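Local coordinates for protein enoyl-CoA hydratase/isomerase (Mycobacterium abscessus, PDB 3QXZ) that probably hydrates or isomerises enoyl-CoA thioesters in fatty acid metabolism, at residues I55-T58 / A63-S66; A117-I122 / P142-H147; L150-G155 / D218-G223. All blocks are in the same frame, centred on the assembly; numbering follows the deposited sequence.

Contact 1 (I55-T58 / A63-S66)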
loop_
_atom_site.group_PDB
_atom_site.type_symbol
_atom_site.label_atom_id
_atom_site.label_comp_id
_atom_site.label_asym_id
_atom_site.label_seq_id
_atom_site.Cartn_x
_atom_site.Cartn_y
_atom_site.Cartn_z
ATOM N N ILE A 55 23.429 -4.369 -6.175
ATOM C CA ILE A 55 23.814 -5.304 -5.129
ATOM C C ILE A 55 22.742 -6.379 -5.011
ATOM O O ILE A 55 21.548 -6.063 -4.910
ATOM C CB ILE A 55 23.971 -4.582 -3.778
ATOM C CG1 ILE A 55 25.054 -3.502 -3.861
ATOM C CG2 ILE A 55 24.254 -5.586 -2.648
ATOM C CD1 ILE A 55 24.935 -2.390 -2.802
ATOM N N VAL A 56 23.161 -7.640 -5.029
ATOM C CA VAL A 56 22.257 -8.774 -4.778
ATOM C C VAL A 56 22.628 -9.398 -3.448
ATOM O O VAL A 56 23.791 -9.743 -3.246
ATOM C CB VAL A 56 22.328 -9.820 -5.920
ATOM C CG1 VAL A 56 21.452 -11.048 -5.616
ATOM C CG2 VAL A 56 21.906 -9.184 -7.245
ATOM N N LEU A 57 21.655 -9.509 -2.544
ATOM C CA LEU A 57 21.821 -10.164 -1.246
ATOM C C LEU A 57 21.171 -11.544 -1.262
ATOM O O LEU A 57 20.001 -11.693 -1.649
ATOM C CB LEU A 57 21.201 -9.296 -0.146
ATOM C CG LEU A 57 21.331 -9.837 1.283
ATOM C CD1 LEU A 57 22.782 -9.960 1.748
ATOM C CD2 LEU A 57 20.535 -8.908 2.209
ATOM N N THR A 58 21.925 -12.566 -0.847
ATOM C CA THR A 58 21.435 -13.941 -0.892
ATOM C C THR A 58 22.030 -14.756 0.256
ATOM O O THR A 58 22.895 -14.251 0.971
ATOM C CB THR A 58 21.704 -14.562 -2.285
ATOM O OG1 THR A 58 20.805 -15.642 -2.515
ATOM C CG2 THR A 58 23.160 -15.002 -2.453
ATOM N N ALA A 63 19.091 -21.982 2.962
ATOM C CA ALA A 63 18.342 -20.908 3.609
ATOM C C ALA A 63 18.778 -19.524 3.133
ATOM O O ALA A 63 19.867 -19.359 2.567
ATOM C CB ALA A 63 18.497 -21.023 5.111
ATOM N N PHE A 64 17.940 -18.515 3.382
ATOM C CA PHE A 64 18.394 -17.143 3.246
ATOM C C PHE A 64 19.030 -16.721 4.573
ATOM O O PHE A 64 20.247 -16.529 4.654
ATOM C CB PHE A 64 17.235 -16.224 2.817
ATOM C CG PHE A 64 17.617 -14.761 2.732
ATOM C CD1 PHE A 64 18.315 -14.262 1.619
ATOM C CD2 PHE A 64 17.268 -13.872 3.754
ATOM C CE1 PHE A 64 18.664 -12.914 1.533
ATOM C CE2 PHE A 64 17.618 -12.524 3.693
ATOM C CZ PHE A 64 18.310 -12.033 2.564
ATOM N N CYS A 65 18.222 -16.612 5.637
ATOM C CA CYS A 65 18.718 -16.243 6.966
ATOM C C CYS A 65 17.679 -16.647 7.996
ATOM O O CYS A 65 16.546 -16.179 7.967
ATOM C CB CYS A 65 19.005 -14.734 7.052
ATOM S SG CYS A 65 19.447 -14.172 8.707
ATOM N N SER A 66 18.072 -17.549 8.896
ATOM C CA SER A 66 17.166 -18.088 9.909
ATOM C C SER A 66 16.908 -17.120 11.070
ATOM O O SER A 66 16.155 -17.450 11.979
ATOM C CB SER A 66 17.706 -19.413 10.453
ATOM O OG SER A 66 18.983 -19.198 11.046
#
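A buried apolar contact joins the end of the central strand 54-59 to the loop just beyond it: the ring of Phe64 reaches back from 63-66 and rests against Leu57 and Thr58. CA of Thr58 and CA of Phe64 are 6.1 Å apart, and the aromatic ring fills the interval. Phe64 holds CG anti to its own backbone N (chi1 177°), which sends the far end of the ring toward the strand. There CZ meets the Leu57 branch, 3.9 Å from Leu57 CD2, and the two side chains cross at about a right angle. The neighbouring ring carbon CE1 lies 3.7 Å from Leu57 O, which sits at the ring edge near its plane, and 3.8 Å from Thr58 CA, which approaches obliquely. Thr58 turns its CB away from the loop, and its OG1 is hydrogen-bonded to Ala104 O on the adjacent strand 101-105. Leu57 also packs on Leu39 and Tyr43 of helix 33-48. The backbone changes direction at Phe64, whose O accepts from Asn29 ND2. Such a turn after a core strand belongs to the crotonase fold, where the loop beyond it leads toward the region that in relatives supplies an oxyanion-hole NH.

Contact 2 (A117-I122 / P142-H147)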
loop_
_atom_site.group_PDB
_atom_site.type_symbol
_atom_site.label_atom_id
_atom_site.label_comp_id
_atom_site.label_asym_id
_atom_site.label_seq_id
_atom_site.Cartn_x
_atom_site.Cartn_y
_atom_site.Cartn_z
ATOM N N ALA A 117 15.572 -8.497 4.902
ATOM C CA ALA A 117 15.215 -8.660 3.486
ATOM C C ALA A 117 14.224 -7.596 3.035
ATOM O O ALA A 117 14.249 -7.172 1.860
ATOM C CB ALA A 117 14.664 -10.051 3.232
ATOM N N LEU A 118 13.383 -7.137 3.968
ATOM C CA LEU A 118 12.418 -6.076 3.650
ATOM C C LEU A 118 13.086 -4.734 3.349
ATOM O O LEU A 118 12.415 -3.827 2.871
ATOM C CB LEU A 118 11.384 -5.904 4.758
ATOM C CG LEU A 118 10.493 -7.100 5.071
ATOM C CD1 LEU A 118 9.529 -6.699 6.196
ATOM C CD2 LEU A 118 9.715 -7.637 3.844
ATOM N N HIS A 119 14.394 -4.584 3.609
ATOM C CA HIS A 119 15.065 -3.322 3.257
ATOM C C HIS A 119 15.343 -3.234 1.765
ATOM O O HIS A 119 15.572 -2.129 1.258
ATOM C CB HIS A 119 16.399 -3.176 3.978
ATOM C CG HIS A 119 16.284 -3.000 5.452
ATOM N ND1 HIS A 119 17.391 -2.820 6.244
ATOM C CD2 HIS A 119 15.209 -2.970 6.272
ATOM C CE1 HIS A 119 17.001 -2.678 7.502
ATOM N NE2 HIS A 119 15.686 -2.772 7.547
ATOM N N ALA A 120 15.393 -4.373 1.072
ATOM C CA ALA A 120 15.753 -4.384 -0.347
ATOM C C ALA A 120 14.655 -3.741 -1.205
ATOM O O ALA A 120 13.476 -3.701 -0.821
ATOM C CB ALA A 120 16.026 -5.816 -0.835
ATOM N N ASP A 121 15.043 -3.230 -2.370
ATOM C CA ASP A 121 14.054 -2.671 -3.301
ATOM C C ASP A 121 13.113 -3.732 -3.839
ATOM O O ASP A 121 11.911 -3.494 -4.018
ATOM C CB ASP A 121 14.787 -1.996 -4.455
ATOM C CG ASP A 121 15.721 -0.922 -3.988
ATOM O OD1 ASP A 121 15.257 -0.032 -3.234
ATOM O OD2 ASP A 121 16.920 -0.964 -4.349
ATOM N N ILE A 122 13.688 -4.897 -4.107
ATOM C CA ILE A 122 13.025 -5.964 -4.856
ATOM C C ILE A 122 13.344 -7.282 -4.146
ATOM O O ILE A 122 14.479 -7.491 -3.693
ATOM C CB ILE A 122 13.557 -5.978 -6.305
ATOM C CG1 ILE A 122 13.188 -4.664 -7.027
ATOM C CG2 ILE A 122 13.077 -7.246 -7.088
ATOM C CD1 ILE A 122 14.061 -4.340 -8.290
ATOM N N PRO A 142 8.962 -6.884 16.449
ATOM C CA PRO A 142 9.625 -6.763 15.142
ATOM C C PRO A 142 10.716 -5.696 15.190
ATOM O O PRO A 142 10.646 -4.739 15.972
ATOM C CB PRO A 142 8.473 -6.358 14.193
ATOM C CG PRO A 142 7.213 -6.893 14.888
ATOM C CD PRO A 142 7.502 -6.673 16.363
ATOM N N ASP A 143 11.726 -5.895 14.358
ATOM C CA ASP A 143 12.943 -5.103 14.376
ATOM C C ASP A 143 13.290 -4.637 12.960
ATOM O O ASP A 143 12.567 -4.899 11.986
ATOM C CB ASP A 143 14.077 -5.932 15.041
ATOM C CG ASP A 143 14.165 -7.337 14.476
ATOM O OD1 ASP A 143 13.853 -7.540 13.295
ATOM O OD2 ASP A 143 14.539 -8.263 15.234
ATOM N N ALA A 144 14.413 -3.932 12.882
ATOM C CA ALA A 144 14.974 -3.435 11.618
ATOM C C ALA A 144 13.912 -2.730 10.768
ATOM O O ALA A 144 13.811 -2.951 9.555
ATOM C CB ALA A 144 15.617 -4.569 10.840
ATOM N N LEU A 145 13.125 -1.882 11.428
ATOM C CA LEU A 145 12.155 -1.012 10.756
ATOM C C LEU A 145 10.982 -1.769 10.119
ATOM O O LEU A 145 10.245 -1.186 9.304
ATOM C CB LEU A 145 12.844 -0.048 9.737
ATOM C CG LEU A 145 13.296 1.253 10.394
ATOM C CD1 LEU A 145 14.187 2.046 9.438
ATOM C CD2 LEU A 145 12.068 2.095 10.738
ATOM N N ALA A 146 10.728 -3.016 10.527
ATOM C CA ALA A 146 9.575 -3.726 9.972
ATOM C C ALA A 146 8.259 -3.001 10.197
ATOM O O ALA A 146 7.328 -3.130 9.388
ATOM C CB ALA A 146 9.484 -5.108 10.565
ATOM N N HIS A 147 8.121 -2.243 11.288
ATOM C CA HIS A 147 6.867 -1.502 11.534
ATOM C C HIS A 147 6.590 -0.449 10.452
ATOM O O HIS A 147 5.450 -0.002 10.325
ATOM C CB HIS A 147 6.871 -0.799 12.908
ATOM C CG HIS A 147 6.953 -1.724 14.095
ATOM N ND1 HIS A 147 8.150 -2.220 14.573
ATOM C CD2 HIS A 147 5.988 -2.198 14.925
ATOM C CE1 HIS A 147 7.913 -2.980 15.643
ATOM N NE2 HIS A 147 6.609 -2.989 15.877
#
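His119 NE2 donates to Ala144 O at 2.8 Å with an N-H...O angle of 162°, tying two beta turns together in the buried interior of the crotonase fold. On one side a type I turn, Ala117 to Ala120, carries the chain from helix 112-117 toward strand 122-126. On the other, a type I' turn from Asp143 to Ala146 leads into helix 146-149, with Leu145 at the N-cap position. Its two central residues, Ala144 and Leu145, both adopt left-handed backbone angles. His119 carries CG beside its backbone N (chi1 -68°), and NE2 at the far end of the ring meets the carbonyl. Ala144 O lies at the ring edge, almost in the imidazole plane, whereas NE2 stands well above the carbonyl plane. The bond direction places a proton on NE2. Phe95 meets the same imidazole ring edge-to-face. Beyond the bond, the 142-147 turn also faces the trimer interface: Glu233 of the second subunit accepts from Leu145 N through OE1 and is hydrogen-bonded to His147 ND1 through OE2. Ala144 CB points toward the 117-122 segment and lies 3.8 Å from His119 NE2.

Contact 3 (L150-G155 / D218-G223)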
loop_
_atom_site.group_PDB
_atom_site.type_symbol
_atom_site.label_atom_id
_atom_site.label_comp_id
_atom_site.label_asym_id
_atom_site.label_seq_id
_atom_site.Cartn_x
_atom_site.Cartn_y
_atom_site.Cartn_z
ATOM N N LEU A 150 6.885 -2.734 6.354
ATOM C CA LEU A 150 5.896 -3.749 5.992
ATOM C C LEU A 150 4.538 -3.182 5.539
ATOM O O LEU A 150 4.032 -3.617 4.507
ATOM C CB LEU A 150 5.742 -4.800 7.111
ATOM C CG LEU A 150 4.882 -6.015 6.752
ATOM C CD1 LEU A 150 5.400 -6.757 5.514
ATOM C CD2 LEU A 150 4.833 -6.946 7.971
ATOM N N PRO A 151 3.949 -2.213 6.266
ATOM C CA PRO A 151 2.668 -1.682 5.749
ATOM C C PRO A 151 2.832 -0.988 4.390
ATOM O O PRO A 151 1.859 -0.921 3.614
ATOM C CB PRO A 151 2.204 -0.707 6.845
ATOM C CG PRO A 151 3.477 -0.335 7.589
ATOM C CD PRO A 151 4.319 -1.607 7.564
ATOM N N ARG A 152 4.036 -0.505 4.090
ATOM C CA ARG A 152 4.314 0.145 2.798
ATOM C C ARG A 152 4.425 -0.873 1.667
ATOM O O ARG A 152 4.529 -0.468 0.502
ATOM C CB ARG A 152 5.573 0.992 2.901
ATOM C CG ARG A 152 5.307 2.320 3.568
ATOM C CD ARG A 152 6.607 3.091 3.927
ATOM N NE ARG A 152 6.276 4.381 4.524
ATOM C CZ ARG A 152 5.816 4.540 5.755
ATOM N NH1 ARG A 152 5.715 3.502 6.584
ATOM N NH2 ARG A 152 5.444 5.727 6.180
ATOM N N LEU A 153 4.378 -2.166 1.981
ATOM C CA LEU A 153 4.329 -3.233 0.983
ATOM C C LEU A 153 2.922 -3.813 0.866
ATOM O O LEU A 153 2.422 -4.010 -0.235
ATOM C CB LEU A 153 5.300 -4.351 1.380
ATOM C CG LEU A 153 6.769 -3.954 1.363
ATOM C CD1 LEU A 153 7.629 -4.957 2.098
ATOM C CD2 LEU A 153 7.195 -3.804 -0.117
ATOM N N VAL A 154 2.312 -4.148 2.001
ATOM C CA VAL A 154 1.157 -5.046 2.033
ATOM C C VAL A 154 -0.087 -4.409 2.633
ATOM O O VAL A 154 -1.140 -5.062 2.674
ATOM C CB VAL A 154 1.466 -6.358 2.809
ATOM C CG1 VAL A 154 2.596 -7.127 2.138
ATOM C CG2 VAL A 154 1.782 -6.084 4.298
ATOM N N GLY A 155 -0.002 -3.151 3.060
ATOM C CA GLY A 155 -1.125 -2.499 3.725
ATOM C C GLY A 155 -1.208 -2.868 5.191
ATOM O O GLY A 155 -0.538 -3.793 5.671
ATOM N N ASP A 218 13.519 8.576 -0.234
ATOM C CA ASP A 218 13.535 9.805 0.590
ATOM C C ASP A 218 12.132 10.297 0.840
ATOM O O ASP A 218 11.820 10.748 1.944
ATOM C CB ASP A 218 14.313 10.959 -0.052
ATOM C CG ASP A 218 15.834 10.777 -0.019
ATOM O OD1 ASP A 218 16.372 9.894 0.696
ATOM O OD2 ASP A 218 16.486 11.556 -0.717
ATOM N N ALA A 219 11.276 10.207 -0.179
ATOM C CA ALA A 219 9.905 10.682 -0.033
ATOM C C ALA A 219 9.162 9.884 1.045
ATOM O O ALA A 219 8.434 10.455 1.859
ATOM C CB ALA A 219 9.176 10.665 -1.393
ATOM N N GLN A 220 9.389 8.564 1.070
ATOM C CA GLN A 220 8.809 7.709 2.117
ATOM C C GLN A 220 9.411 8.004 3.479
ATOM O O GLN A 220 8.674 8.131 4.466
ATOM C CB GLN A 220 8.997 6.217 1.777
ATOM C CG GLN A 220 8.307 5.745 0.522
ATOM C CD GLN A 220 6.822 5.784 0.651
ATOM O OE1 GLN A 220 6.272 5.430 1.703
ATOM N NE2 GLN A 220 6.130 6.165 -0.419
ATOM N N MET A 221 10.732 8.112 3.552
ATOM C CA MET A 221 11.428 8.284 4.828
ATOM C C MET A 221 11.076 9.578 5.548
ATOM O O MET A 221 11.004 9.613 6.790
ATOM C CB MET A 221 12.942 8.257 4.611
ATOM C CG MET A 221 13.467 6.867 4.220
ATOM S SD MET A 221 15.111 6.951 3.469
ATOM C CE MET A 221 16.071 7.477 4.871
ATOM N N THR A 222 10.854 10.639 4.778
ATOM C CA THR A 222 10.670 11.975 5.328
ATOM C C THR A 222 9.236 12.474 5.185
ATOM O O THR A 222 8.947 13.594 5.621
ATOM C CB THR A 222 11.610 13.016 4.674
ATOM O OG1 THR A 222 11.301 13.134 3.279
ATOM C CG2 THR A 222 13.079 12.645 4.860
ATOM N N GLY A 223 8.345 11.702 4.558
ATOM C CA GLY A 223 6.945 12.143 4.408
ATOM C C GLY A 223 6.804 13.336 3.473
ATOM O O GLY A 223 6.062 14.269 3.766
HETATM O O HOH W 1 6.064 8.020 4.548
#
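Segments 150-155, on helix 151-165, and 218-223, on helix 206-222, come nearest at CA of Arg152 and CA of Gln220, 8.8 Å apart, so the gap is spanned by two long polar side chains in a helix-helix contact at the surface of this crotonase-fold subunit. Both CB atoms point toward the opposite segment, and the side chains slide past each other in opposite directions. Arg152 is extended from CG to NE, while Gln220 bends at its second torsion (chi2 -67°), which brings OE1 to the edge of the guanidinium, near its plane. Arg152 NE gives a weak hydrogen bond to Gln220 OE1, 3.0 Å long but with an N-H...O angle of only 129°. The same oxygen also lies 3.2 Å from Arg152 CD, and the guanidinium and amide planes are turned 72° apart. A water in the guanidinium plane adds a second link: it accepts from Arg152 NH2 at 2.9 Å and donates to Gln220 O at 2.6 Å. The remaining nitrogen, NH1, bonds to Trp148 O, and the Trp148 ring takes part in a cation-pi interaction with Arg152, so the short helix 146-149 helps fix the guanidinium. The site also borders the trimer interface: Arg152 packs on Thr156 of the third subunit and on Gln220 of the second. Within 218-223, Asp218 O is gripped from opposite faces of its plane, by Thr222 N at 3.0 Å and by Thr222 OG1 at 2.8 Å.

The three contacts follow one another along the chain within a single crotonase-type domain; contacts 1 and 2 are both buried near the middle of the chain, and contact 3 lies at the surface. Contact 1 includes a strand of the mixed sheet, and its centre is 13 Å from that of contact 2; the two meet where Phe64 CE2 packs on Ala117 CB at 3.9 Å. Contact 3 is centred 11 Å from contact 2 and joins it through Leu118 on Leu150 and Leu153, and through the direct succession of helices 146-149 and 151-165. Contacts 1 and 3 do not touch, with nearest atoms about 13 Å apart. Contact 2 touches both others, and contacts 2 and 3 each reach both neighbouring subunits.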